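Local coordinates for uncharacterized protein (Leptotrichia buccalis, PDB 3T8K), which is of unknown function but folds as a stack of helical hairpins related to ankyrin repeats, and may therefore serve in binding other proteins, at residues 156-161 and 171-176; 120-125 and 134-139; 108-113 and 144-149. All blocks are in the same frame, centred on the assembly; numbering follows the deposited sequence.

Contact 1 (156-161 and 171-176)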
loop_
_atom_site.group_PDB
_atom_site.type_symbol
_atom_site.label_atom_id
_atom_site.label_comp_id
_atom_site.label_asym_id
_atom_site.label_seq_id
_atom_site.Cartn_x
_atom_site.Cartn_y
_atom_site.Cartn_z
ATOM N N THR A 156 2.223 -19.364 -9.676
ATOM C CA THR A 156 2.144 -19.861 -8.299
ATOM C C THR A 156 3.117 -19.109 -7.398
ATOM O O THR A 156 3.994 -18.386 -7.877
ATOM C CB THR A 156 2.481 -21.380 -8.202
ATOM O OG1 THR A 156 3.848 -21.601 -8.571
ATOM C CG2 THR A 156 1.577 -22.201 -9.105
ATOM N N ALA A 157 2.984 -19.296 -6.088
ATOM C CA ALA A 157 3.900 -18.664 -5.155
ATOM C C ALA A 157 5.320 -19.182 -5.373
ATOM O O ALA A 157 6.284 -18.419 -5.316
ATOM C CB ALA A 157 3.447 -18.899 -3.709
ATOM N N LEU A 158 5.455 -20.483 -5.621
ATOM C CA LEU A 158 6.775 -21.052 -5.850
ATOM C C LEU A 158 7.417 -20.391 -7.073
ATOM O O LEU A 158 8.567 -19.954 -7.028
ATOM C CB LEU A 158 6.699 -22.574 -6.034
ATOM C CG LEU A 158 8.038 -23.261 -6.348
ATOM C CD1 LEU A 158 9.000 -23.170 -5.171
ATOM C CD2 LEU A 158 7.846 -24.715 -6.764
ATOM N N GLU A 159 6.658 -20.306 -8.159
ATOM C CA GLU A 159 7.163 -19.702 -9.387
ATOM C C GLU A 159 7.670 -18.270 -9.174
ATOM O O GLU A 159 8.692 -17.881 -9.743
ATOM C CB GLU A 159 6.104 -19.790 -10.493
ATOM C CG GLU A 159 5.940 -21.216 -11.035
ATOM C CD GLU A 159 4.596 -21.480 -11.719
ATOM O OE1 GLU A 159 4.386 -22.633 -12.161
ATOM O OE2 GLU A 159 3.755 -20.553 -11.815
ATOM N N PHE A 160 6.964 -17.503 -8.341
ATOM C CA PHE A 160 7.343 -16.125 -8.018
ATOM C C PHE A 160 8.658 -16.054 -7.254
ATOM O O PHE A 160 9.531 -15.244 -7.562
ATOM C CB PHE A 160 6.237 -15.444 -7.188
ATOM C CG PHE A 160 6.565 -14.033 -6.753
ATOM C CD1 PHE A 160 6.664 -13.003 -7.679
ATOM C CD2 PHE A 160 6.730 -13.730 -5.404
ATOM C CE1 PHE A 160 6.951 -11.699 -7.273
ATOM C CE2 PHE A 160 7.014 -12.439 -4.988
ATOM C CZ PHE A 160 7.120 -11.412 -5.917
ATOM N N VAL A 161 8.786 -16.892 -6.234
ATOM C CA VAL A 161 9.972 -16.873 -5.397
ATOM C C VAL A 161 11.201 -17.306 -6.197
ATOM O O VAL A 161 12.296 -16.774 -6.005
ATOM C CB VAL A 161 9.778 -17.747 -4.137
ATOM C CG1 VAL A 161 11.076 -17.861 -3.351
ATOM C CG2 VAL A 161 8.658 -17.159 -3.267
ATOM N N LYS A 171 14.569 -22.419 -0.927
ATOM C CA LYS A 171 14.945 -23.687 -0.311
ATOM C C LYS A 171 13.887 -24.136 0.688
ATOM O O LYS A 171 13.486 -25.296 0.711
ATOM C CB LYS A 171 16.298 -23.548 0.384
ATOM C CG LYS A 171 16.769 -24.807 1.118
ATOM C CD LYS A 171 16.606 -26.045 0.257
ATOM C CE LYS A 171 16.924 -27.309 1.048
ATOM N NZ LYS A 171 16.454 -28.520 0.327
HETATM N N MSE A 172 13.428 -23.206 1.513
HETATM C CA MSE A 172 12.443 -23.548 2.526
HETATM C C MSE A 172 11.092 -23.923 1.915
HETATM O O MSE A 172 10.391 -24.790 2.438
HETATM C CB MSE A 172 12.314 -22.421 3.551
HETATM C CG MSE A 172 13.583 -22.247 4.381
HETATM SE SE MSE A 172 13.433 -20.827 5.701
HETATM C CE MSE A 172 12.391 -21.785 7.034
HETATM N N MSE A 173 10.727 -23.284 0.806
HETATM C CA MSE A 173 9.480 -23.628 0.129
HETATM C C MSE A 173 9.571 -25.001 -0.521
HETATM O O MSE A 173 8.617 -25.776 -0.474
HETATM C CB MSE A 173 9.117 -22.596 -0.938
HETATM C CG MSE A 173 8.393 -21.377 -0.437
HETATM SE SE MSE A 173 7.817 -20.368 -2.000
HETATM C CE MSE A 173 6.466 -21.549 -2.676
ATOM N N GLU A 174 10.707 -25.296 -1.153
ATOM C CA GLU A 174 10.902 -26.612 -1.744
ATOM C C GLU A 174 10.843 -27.686 -0.654
ATOM O O GLU A 174 10.277 -28.766 -0.860
ATOM C CB GLU A 174 12.218 -26.672 -2.539
ATOM C CG GLU A 174 12.145 -25.938 -3.873
ATOM C CD GLU A 174 13.510 -25.689 -4.484
ATOM O OE1 GLU A 174 14.525 -26.097 -3.877
ATOM O OE2 GLU A 174 13.569 -25.080 -5.573
ATOM N N ASP A 175 11.411 -27.386 0.510
ATOM C CA ASP A 175 11.386 -28.338 1.621
ATOM C C ASP A 175 9.950 -28.573 2.096
ATOM O O ASP A 175 9.573 -29.692 2.454
ATOM C CB ASP A 175 12.224 -27.840 2.808
ATOM C CG ASP A 175 13.726 -27.936 2.567
ATOM O OD1 ASP A 175 14.167 -28.545 1.559
ATOM O OD2 ASP A 175 14.472 -27.396 3.415
ATOM N N TYR A 176 9.162 -27.501 2.119
ATOM C CA TYR A 176 7.777 -27.556 2.596
ATOM C C TYR A 176 6.962 -28.413 1.633
ATOM O O TYR A 176 6.184 -29.273 2.039
ATOM C CB TYR A 176 7.203 -26.140 2.657
ATOM C CG TYR A 176 5.807 -26.019 3.236
ATOM C CD1 TYR A 176 5.618 -25.679 4.568
ATOM C CD2 TYR A 176 4.683 -26.222 2.444
ATOM C CE1 TYR A 176 4.347 -25.551 5.104
ATOM C CE2 TYR A 176 3.406 -26.102 2.965
ATOM C CZ TYR A 176 3.246 -25.766 4.303
ATOM O OH TYR A 176 1.984 -25.635 4.850
#

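Contact 2 (120-125 and 134-139)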
loop_
_atom_site.group_PDB
_atom_site.type_symbol
_atom_site.label_atom_id
_atom_site.label_comp_id
_atom_site.label_asym_id
_atom_site.label_seq_id
_atom_site.Cartn_x
_atom_site.Cartn_y
_atom_site.Cartn_z
ATOM N N LYS A 120 2.865 -12.793 0.132
ATOM C CA LYS A 120 3.665 -12.665 -1.091
ATOM C C LYS A 120 4.635 -11.481 -1.047
ATOM O O LYS A 120 5.752 -11.564 -1.566
ATOM C CB LYS A 120 2.777 -12.563 -2.322
ATOM C CG LYS A 120 3.559 -12.271 -3.591
ATOM C CD LYS A 120 2.731 -12.580 -4.832
ATOM C CE LYS A 120 3.506 -12.268 -6.095
ATOM N NZ LYS A 120 2.842 -12.842 -7.295
ATOM N N ASN A 121 4.218 -10.377 -0.434
ATOM C CA ASN A 121 5.058 -9.178 -0.426
ATOM C C ASN A 121 6.374 -9.353 0.338
ATOM O O ASN A 121 7.331 -8.617 0.101
ATOM C CB ASN A 121 4.293 -7.971 0.134
ATOM C CG ASN A 121 4.968 -6.642 -0.196
ATOM O OD1 ASN A 121 5.389 -6.405 -1.330
ATOM N ND2 ASN A 121 5.070 -5.769 0.801
ATOM N N ILE A 122 6.445 -10.315 1.256
ATOM C CA ILE A 122 7.669 -10.415 2.055
ATOM C C ILE A 122 8.855 -10.750 1.170
ATOM O O ILE A 122 10.006 -10.474 1.515
ATOM C CB ILE A 122 7.548 -11.408 3.231
ATOM C CG1 ILE A 122 7.591 -12.860 2.743
ATOM C CG2 ILE A 122 6.293 -11.106 4.047
ATOM C CD1 ILE A 122 7.608 -13.870 3.870
ATOM N N PHE A 123 8.567 -11.318 0.011
ATOM C CA PHE A 123 9.631 -11.700 -0.913
ATOM C C PHE A 123 10.123 -10.487 -1.690
ATOM O O PHE A 123 11.086 -10.572 -2.452
ATOM C CB PHE A 123 9.163 -12.833 -1.822
ATOM C CG PHE A 123 8.628 -14.011 -1.065
ATOM C CD1 PHE A 123 9.447 -14.723 -0.197
ATOM C CD2 PHE A 123 7.301 -14.388 -1.187
ATOM C CE1 PHE A 123 8.949 -15.794 0.522
ATOM C CE2 PHE A 123 6.794 -15.454 -0.464
ATOM C CZ PHE A 123 7.622 -16.165 0.382
ATOM N N ASN A 124 9.470 -9.350 -1.464
ATOM C CA ASN A 124 9.892 -8.082 -2.053
ATOM C C ASN A 124 10.728 -7.257 -1.093
ATOM O O ASN A 124 11.268 -6.214 -1.463
ATOM C CB ASN A 124 8.677 -7.256 -2.466
ATOM C CG ASN A 124 8.038 -7.761 -3.727
ATOM O OD1 ASN A 124 8.728 -8.165 -4.663
ATOM N ND2 ASN A 124 6.715 -7.747 -3.764
ATOM N N TYR A 125 10.805 -7.707 0.153
ATOM C CA TYR A 125 11.473 -6.932 1.186
ATOM C C TYR A 125 12.941 -6.709 0.855
ATOM O O TYR A 125 13.651 -7.630 0.445
ATOM C CB TYR A 125 11.361 -7.622 2.545
ATOM C CG TYR A 125 9.991 -7.543 3.198
ATOM C CD1 TYR A 125 8.935 -6.849 2.607
ATOM C CD2 TYR A 125 9.762 -8.168 4.413
ATOM C CE1 TYR A 125 7.674 -6.787 3.227
ATOM C CE2 TYR A 125 8.526 -8.120 5.026
ATOM C CZ TYR A 125 7.488 -7.426 4.437
ATOM O OH TYR A 125 6.271 -7.391 5.077
ATOM N N PRO A 134 13.522 -15.844 11.125
ATOM C CA PRO A 134 12.477 -16.054 12.133
ATOM C C PRO A 134 11.079 -16.002 11.517
ATOM O O PRO A 134 10.258 -16.877 11.802
ATOM C CB PRO A 134 12.693 -14.893 13.106
ATOM C CG PRO A 134 14.151 -14.572 12.970
ATOM C CD PRO A 134 14.443 -14.758 11.504
ATOM N N LEU A 135 10.818 -15.001 10.676
ATOM C CA LEU A 135 9.527 -14.899 10.003
ATOM C C LEU A 135 9.272 -16.097 9.085
ATOM O O LEU A 135 8.177 -16.647 9.076
ATOM C CB LEU A 135 9.401 -13.569 9.238
ATOM C CG LEU A 135 8.135 -13.373 8.408
ATOM C CD1 LEU A 135 6.900 -13.474 9.308
ATOM C CD2 LEU A 135 8.148 -12.026 7.668
ATOM N N TYR A 136 10.287 -16.508 8.322
ATOM C CA TYR A 136 10.169 -17.673 7.447
ATOM C C TYR A 136 9.772 -18.923 8.246
ATOM O O TYR A 136 8.925 -19.712 7.820
ATOM C CB TYR A 136 11.497 -17.945 6.730
ATOM C CG TYR A 136 11.860 -17.015 5.588
ATOM C CD1 TYR A 136 10.911 -16.213 4.963
ATOM C CD2 TYR A 136 13.167 -16.966 5.114
ATOM C CE1 TYR A 136 11.264 -15.378 3.908
ATOM C CE2 TYR A 136 13.524 -16.139 4.068
ATOM C CZ TYR A 136 12.576 -15.353 3.466
ATOM O OH TYR A 136 12.948 -14.535 2.428
ATOM N N LYS A 137 10.393 -19.097 9.406
ATOM C CA LYS A 137 10.107 -20.240 10.267
ATOM C C LYS A 137 8.663 -20.243 10.749
ATOM O O LYS A 137 8.022 -21.294 10.791
ATOM C CB LYS A 137 11.064 -20.273 11.458
ATOM C CG LYS A 137 12.491 -20.656 11.073
ATOM C CD LYS A 137 13.373 -20.766 12.308
ATOM C CE LYS A 137 14.776 -21.223 11.967
ATOM N NZ LYS A 137 15.587 -21.348 13.209
ATOM N N LEU A 138 8.163 -19.066 11.120
ATOM C CA LEU A 138 6.782 -18.931 11.567
ATOM C C LEU A 138 5.848 -19.391 10.461
ATOM O O LEU A 138 4.960 -20.216 10.675
ATOM C CB LEU A 138 6.470 -17.474 11.934
ATOM C CG LEU A 138 7.028 -16.944 13.252
ATOM C CD1 LEU A 138 6.784 -15.441 13.370
ATOM C CD2 LEU A 138 6.405 -17.692 14.430
ATOM N N ILE A 139 6.057 -18.850 9.267
ATOM C CA ILE A 139 5.186 -19.155 8.145
ATOM C C ILE A 139 5.222 -20.629 7.733
ATOM O O ILE A 139 4.178 -21.266 7.610
ATOM C CB ILE A 139 5.491 -18.244 6.944
ATOM C CG1 ILE A 139 5.228 -16.780 7.325
ATOM C CG2 ILE A 139 4.650 -18.646 5.746
ATOM C CD1 ILE A 139 5.605 -15.790 6.238
HETATM O O HOH W 1 12.452 -11.745 1.836
#

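Contact 3 (108-113 and 144-149)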
loop_
_atom_site.group_PDB
_atom_site.type_symbol
_atom_site.label_atom_id
_atom_site.label_comp_id
_atom_site.label_asym_id
_atom_site.label_seq_id
_atom_site.Cartn_x
_atom_site.Cartn_y
_atom_site.Cartn_z
ATOM N N THR A 108 -3.171 -19.302 5.951
ATOM C CA THR A 108 -3.255 -20.170 4.761
ATOM C C THR A 108 -4.227 -19.642 3.710
ATOM O O THR A 108 -4.137 -19.986 2.537
ATOM C CB THR A 108 -3.665 -21.619 5.121
ATOM O OG1 THR A 108 -5.029 -21.642 5.562
ATOM C CG2 THR A 108 -2.777 -22.173 6.212
ATOM N N ALA A 109 -5.170 -18.811 4.136
ATOM C CA ALA A 109 -6.136 -18.238 3.204
ATOM C C ALA A 109 -5.465 -17.314 2.199
ATOM O O ALA A 109 -4.572 -16.544 2.550
ATOM C CB ALA A 109 -7.220 -17.483 3.975
ATOM N N LEU A 110 -5.902 -17.394 0.945
ATOM C CA LEU A 110 -5.387 -16.537 -0.105
ATOM C C LEU A 110 -5.905 -15.125 0.028
ATOM O O LEU A 110 -6.864 -14.870 0.758
ATOM C CB LEU A 110 -5.789 -17.081 -1.475
ATOM C CG LEU A 110 -5.217 -18.465 -1.761
ATOM C CD1 LEU A 110 -5.468 -18.863 -3.210
ATOM C CD2 LEU A 110 -3.742 -18.471 -1.438
ATOM N N TYR A 111 -5.248 -14.198 -0.655
ATOM C CA TYR A 111 -5.811 -12.869 -0.831
ATOM C C TYR A 111 -6.612 -13.039 -2.106
ATOM O O TYR A 111 -6.043 -13.166 -3.188
ATOM C CB TYR A 111 -4.707 -11.816 -1.001
ATOM C CG TYR A 111 -5.226 -10.446 -1.400
ATOM C CD1 TYR A 111 -6.006 -9.700 -0.523
ATOM C CD2 TYR A 111 -4.928 -9.896 -2.641
ATOM C CE1 TYR A 111 -6.481 -8.452 -0.872
ATOM C CE2 TYR A 111 -5.414 -8.638 -3.006
ATOM C CZ TYR A 111 -6.187 -7.928 -2.116
ATOM O OH TYR A 111 -6.676 -6.678 -2.447
ATOM N N LYS A 112 -7.934 -13.094 -1.979
ATOM C CA LYS A 112 -8.787 -13.491 -3.105
ATOM C C LYS A 112 -8.705 -12.635 -4.383
ATOM O O LYS A 112 -8.597 -13.179 -5.478
ATOM C CB LYS A 112 -10.244 -13.662 -2.652
ATOM C CG LYS A 112 -10.454 -14.925 -1.829
ATOM C CD LYS A 112 -11.790 -14.922 -1.105
ATOM C CE LYS A 112 -11.811 -15.989 -0.012
ATOM N NZ LYS A 112 -12.894 -15.753 0.988
ATOM N N PRO A 113 -8.742 -11.302 -4.253
ATOM C CA PRO A 113 -8.793 -10.479 -5.469
ATOM C C PRO A 113 -7.708 -10.813 -6.496
ATOM O O PRO A 113 -7.948 -10.678 -7.696
ATOM C CB PRO A 113 -8.628 -9.056 -4.925
ATOM C CG PRO A 113 -9.260 -9.123 -3.576
ATOM C CD PRO A 113 -8.853 -10.478 -3.034
ATOM N N GLY A 144 -0.846 -26.283 5.488
ATOM C CA GLY A 144 -1.874 -25.751 4.603
ATOM C C GLY A 144 -1.511 -24.563 3.725
ATOM O O GLY A 144 -2.387 -23.974 3.090
ATOM N N LEU A 145 -0.235 -24.194 3.667
ATOM C CA LEU A 145 0.165 -23.117 2.759
ATOM C C LEU A 145 -0.117 -23.512 1.307
ATOM O O LEU A 145 0.141 -24.644 0.896
ATOM C CB LEU A 145 1.640 -22.752 2.939
ATOM C CG LEU A 145 2.045 -22.288 4.341
ATOM C CD1 LEU A 145 3.550 -22.039 4.421
ATOM C CD2 LEU A 145 1.265 -21.053 4.747
ATOM N N GLN A 146 -0.655 -22.574 0.536
ATOM C CA GLN A 146 -1.066 -22.857 -0.834
ATOM C C GLN A 146 0.007 -22.368 -1.795
ATOM O O GLN A 146 -0.138 -21.330 -2.445
ATOM C CB GLN A 146 -2.417 -22.193 -1.121
ATOM C CG GLN A 146 -3.522 -22.663 -0.185
ATOM C CD GLN A 146 -4.892 -22.146 -0.577
ATOM O OE1 GLN A 146 -5.425 -22.504 -1.626
ATOM N NE2 GLN A 146 -5.472 -21.303 0.271
ATOM N N LEU A 147 1.093 -23.127 -1.872
ATOM C CA LEU A 147 2.280 -22.701 -2.609
ATOM C C LEU A 147 2.268 -23.034 -4.106
ATOM O O LEU A 147 3.090 -22.509 -4.853
ATOM C CB LEU A 147 3.549 -23.285 -1.969
ATOM C CG LEU A 147 3.812 -23.059 -0.473
ATOM C CD1 LEU A 147 5.184 -23.620 -0.106
ATOM C CD2 LEU A 147 3.725 -21.584 -0.100
ATOM N N LEU A 148 1.343 -23.890 -4.536
ATOM C CA LEU A 148 1.312 -24.375 -5.918
ATOM C C LEU A 148 -0.014 -24.072 -6.591
ATOM O O LEU A 148 -0.433 -24.765 -7.517
ATOM C CB LEU A 148 1.571 -25.883 -5.961
ATOM C CG LEU A 148 2.962 -26.259 -5.469
ATOM C CD1 LEU A 148 3.114 -27.780 -5.394
ATOM C CD2 LEU A 148 4.014 -25.638 -6.369
ATOM N N ILE A 149 -0.675 -23.031 -6.109
ATOM C CA ILE A 149 -1.935 -22.598 -6.672
ATOM C C ILE A 149 -1.683 -21.388 -7.561
ATOM O O ILE A 149 -1.058 -20.419 -7.132
ATOM C CB ILE A 149 -2.920 -22.204 -5.552
ATOM C CG1 ILE A 149 -3.044 -23.335 -4.527
ATOM C CG2 ILE A 149 -4.276 -21.839 -6.135
ATOM C CD1 ILE A 149 -4.010 -24.418 -4.924
HETATM O O HOH W 2 -1.601 -20.053 1.672
HETATM O O HOH W 3 -8.201 -19.303 0.081
#

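Contact 1 (156-161 and 171-176)
Two hydrogen bonds grip Tyr176 OH, the best-held polar atom of the pair: the hydroxyl accepts from the backbone N of Leu145 and donates to the carbonyl O of Gln142, so that helix 167-180 is tied to the loop that follows helix 129-140. At the start of helix 157-162, Thr156 and Glu159 form a capping box. Glu159 N donates to Thr156 OG1 at 3.1 Å, while Thr156 N reaches Glu159 OE2 at 2.9 Å, meeting that oxygen from above the carboxylate plane. The Thr-Ala-Leu start of this helix resembles the Thr-Pro-Leu element of ankyrin repeats.

Between the two helices, whose segments run nearly antiparallel at 155° with axes 10.5 Å apart, Met173, present as selenomethionine, spans most of the gap. Its chain is extended through chi2 and then bends at chi3 (70°), which turns the methyl onto the backbone of the facing helix: Met173 CE lies only 3.2 Å from Leu158 CA, a tight fit. Leu158 crosses it obliquely, with CB 3.5 Å from Met173 CE, and Ala157 CB closes on the same methyl from farther off. Val161 meets the bend tip to tip, its CG2 standing 3.6 Å from Met173 SE. Phe140 and Leu147 also touch Met173. The two segments are thus held together by apolar contact, most of it made by Met173; the polar bonds of the capping box, the Lys171-Asp175 salt bridge and Tyr176 OH stay within one segment or run to the neighbouring loop, and none of them links the two.

Contact 2 (120-125 and 134-139)
Ile122 stands between two aromatic rings of its own segment and sends both of its branches to helix 129-140. Its CA lies 3.6 Å above the ring plane of Tyr125 and its CG1 3.8 Å above that of Phe123, each over the ring centre. With chi1 at 74°, CG1 takes the crowded position between the backbone N and the carbonyl carbon, and the two branches diverge. Ile122 CD1 meets Ile139 CD1 tip to tip at 3.6 Å. The same methyl lies in the plane of the Tyr136 ring, at its edge, 4.0 Å from CE1, as the two side chains slide past each other in opposite directions. Ile122 CG2 points end-on at Leu135 CD2, a looser approach of 4.2 Å. Phe123 crosses Tyr136 obliquely, CE1 to CE1.

The polar end of Tyr136 is taken up at the border of this apolar patch. A water donates to Ile122 O at 2.8 Å and to Tyr136 OH at 2.9 Å, and the hydroxyl is also hydrogen-bonded to Glu129, so the phenol oxygen has a protein partner as well as the water. Phe83 packs on Ile122 and Leu135, and Ala169 on Phe123 and Tyr136, so helices 79-85 and 167-180 also contribute to this core. A short 3-10 segment packed through aliphatic and aromatic side chains onto the next helix is consistent with an irregular variant of the helical layers in an ankyrin-type stack.

Contact 3 (108-113 and 144-149)
The direct polar link is made by the side-chain amide of Gln146, which donates through NE2 to Thr108 O at 2.9 Å. The bond is fairly straight, 163° at the hydrogen; the carbonyl lies close to the amide plane of Gln146, whereas the donor stands above the carbonyl plane. Gln146 has CG anti to the carbonyl carbon and its chain extended beyond it, which carries the amide to Thr108 O.

Water adds a second grip on the same oxygen, donating to Thr108 O at 2.7 Å and accepting from Gln146 N at 2.9 Å. A further water accepts from Leu110 N at 3.1 Å and, weakly, from Gln146 NE2. Thr108 OG1 turns instead to Asp106.

These two segments belong to the loops that follow helices 90-102 and 129-140, so the contact joins successive inter-helix connections on one side of the ankyrin-like stack. An alanine at Gln146 would remove the amide that bridges them and would probably leave Thr108 O and the side chain of Leu110 less well engaged.

Van der Waals packing supplies the remainder. Leu110 crosses Gln146 obliquely, its CG 3.5 Å from NE2, and its CD1 makes a loose contact with Ile149 CG2. Thr108 CB rests 3.4 Å from Gly144 O. Gly144 has a positive phi (97°), and a side chain there would crowd both Thr108 CG2 and the preceding carbonyl.

In the fold
The three contacts form one continuous region toward the C-terminal end of the chain, with centres about 12 Å apart between contact 1 and either of the others, and about 14 Å between contacts 2 and 3. Contacts 1 and 2 share a packed seam: Val161 CG2 lies 3.7 Å from Phe123 CD2, Met172 SE 3.6 Å from Tyr136 CB, and Lys120 makes a cation-pi contact with Phe160. Contact 3 meets contact 1 through a backbone hydrogen bond, Leu158 N to Leu147 O (3.2 Å), and meets contact 2 where Leu145 packs on Ile139. No active site is known. Phe160 and Asn124 both touch Cys164 of the second subunit, a residue that forms an interchain disulfide.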